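Receptor-type adenylate cyclase GRESAG 4.3 (Trypanosoma brucei, PDB 1FX4) converts ATP to cyclic AMP and diphosphate through its magnesium-dependent class III cyclase catalytic domain, and may serve as a receptor for an unknown ligand. Local coordinates at residues S185-G188 with E189-N192. Residues are numbered along the deposited sequence; the frame is centred on the assembly and turned at random.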
loop_
_atom_site.group_PDB
_atom_site.type_symbol
_atom_site.label_atom_id
_atom_site.label_comp_id
_atom_site.label_asym_id
_atom_site.label_seq_id
_atom_site.Cartn_x
_atom_site.Cartn_y
_atom_site.Cartn_z
ATOM N N SER A 185 16.802 22.567 -5.614
ATOM C CA SER A 185 16.975 22.626 -4.163
ATOM C C SER A 185 18.428 22.316 -3.859
ATOM O O SER A 185 18.933 22.629 -2.783
ATOM C CB SER A 185 16.082 21.606 -3.453
ATOM O OG SER A 185 14.734 22.030 -3.470
ATOM N N LEU A 186 19.072 21.624 -4.792
ATOM C CA LEU A 186 20.476 21.284 -4.645
ATOM C C LEU A 186 21.255 22.562 -4.900
ATOM O O LEU A 186 20.766 23.470 -5.568
ATOM C CB LEU A 186 20.883 20.259 -5.702
ATOM C CG LEU A 186 20.197 18.904 -5.679
ATOM C CD1 LEU A 186 20.529 18.157 -6.965
ATOM C CD2 LEU A 186 20.664 18.127 -4.477
ATOM N N SER A 187 22.457 22.644 -4.355
ATOM C CA SER A 187 23.293 23.811 -4.586
ATOM C C SER A 187 23.844 23.674 -6.006
ATOM O O SER A 187 23.799 22.590 -6.592
ATOM C CB SER A 187 24.435 23.839 -3.576
ATOM O OG SER A 187 25.228 22.675 -3.696
ATOM N N GLY A 188 24.346 24.771 -6.567
ATOM C CA GLY A 188 24.891 24.729 -7.915
ATOM C C GLY A 188 26.028 23.736 -8.035
ATOM O O GLY A 188 26.159 23.038 -9.037
ATOM N N GLU A 189 26.834 23.664 -6.984
ATOM C CA GLU A 189 27.977 22.765 -6.901
ATOM C C GLU A 189 27.500 21.307 -6.913
ATOM O O GLU A 189 28.076 20.460 -7.603
ATOM C CB GLU A 189 28.725 23.069 -5.606
ATOM C CG GLU A 189 30.053 22.387 -5.397
ATOM C CD GLU A 189 30.732 22.899 -4.131
ATOM O OE1 GLU A 189 31.114 22.071 -3.272
ATOM O OE2 GLU A 189 30.858 24.140 -3.985
ATOM N N ASP A 190 26.441 21.028 -6.154
ATOM C CA ASP A 190 25.877 19.685 -6.085
ATOM C C ASP A 190 25.343 19.242 -7.446
ATOM O O ASP A 190 25.564 18.104 -7.862
ATOM C CB ASP A 190 24.766 19.618 -5.030
ATOM C CG ASP A 190 25.304 19.705 -3.599
ATOM O OD1 ASP A 190 26.524 19.492 -3.388
ATOM O OD2 ASP A 190 24.496 19.985 -2.681
ATOM N N ARG A 191 24.685 20.155 -8.155
ATOM C CA ARG A 191 24.133 19.845 -9.472
ATOM C C ARG A 191 25.216 19.483 -10.485
ATOM O O ARG A 191 25.015 18.622 -11.343
ATOM C CB ARG A 191 23.304 21.013 -9.997
ATOM C CG ARG A 191 21.970 21.176 -9.303
ATOM C CD ARG A 191 21.062 22.114 -10.084
ATOM N NE ARG A 191 21.621 23.459 -10.169
ATOM C CZ ARG A 191 21.455 24.401 -9.248
ATOM N NH1 ARG A 191 20.735 24.160 -8.162
ATOM N NH2 ARG A 191 22.032 25.577 -9.402
ATOM N N ASN A 192 26.375 20.122 -10.361
ATOM C CA ASN A 192 27.482 19.868 -11.274
ATOM C C ASN A 192 28.180 18.535 -11.015
ATOM O O ASN A 192 28.930 18.055 -11.856
ATOM C CB ASN A 192 28.475 21.029 -11.234
ATOM C CG ASN A 192 27.854 22.334 -11.703
ATOM O OD1 ASN A 192 27.044 22.355 -12.644
ATOM N ND2 ASN A 192 28.214 23.433 -11.038
#
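Ser187 OG receives the backbone N-H of Asp190 at 3.2 Å and lies close to the carboxylate of the same residue, 3.0 Å from Asp190 OD2. The serine hydroxyl sits between its own backbone N and carbonyl carbon (chi1 60°), a torsion that turns it forward to the amides of the first turn of helix 188-192, which have no carbonyl of a preceding helical turn to pair with. Serine suits this place because its short side chain can supply the missing acceptor. The Asp190 carboxylate lies beside the serine hydroxyl at the N-terminal end of the helix, where its negative charge probably interacts well with the helix dipole.

Arg191 N donates to Ser187 O at 3.0 Å with an N-H...O angle of 159°, and Asn192 N donates to Gly188 O at 3.2 Å. Gly188 is the first residue of the helix, and its CA lies under one face of the Arg191 guanidinium, toward the rim, with Arg191 NH2 3.3 Å from Gly188 CA; Ser187 O lies over the same face. The bend at chi3 (-63°) turns the arginine back along the chain, with Arg191 NH1 2.7 Å from Leu186 O, although the angle is poor for a hydrogen bond.

The aliphatic part of Arg191 meets the buried Leu186, whose CB is 3.9 Å from Arg191 CG. The leucine also packs on Pro71 and Phe72 of helix 71-87, while Arg191 touches Tyr183 and Met184 of helix 180-185. The capping serine is thus exposed while Leu186 is buried at this surface corner of the cyclase catalytic domain, where a serine N-cap starts a short helix separated from helix 180-185 by a two-residue linker.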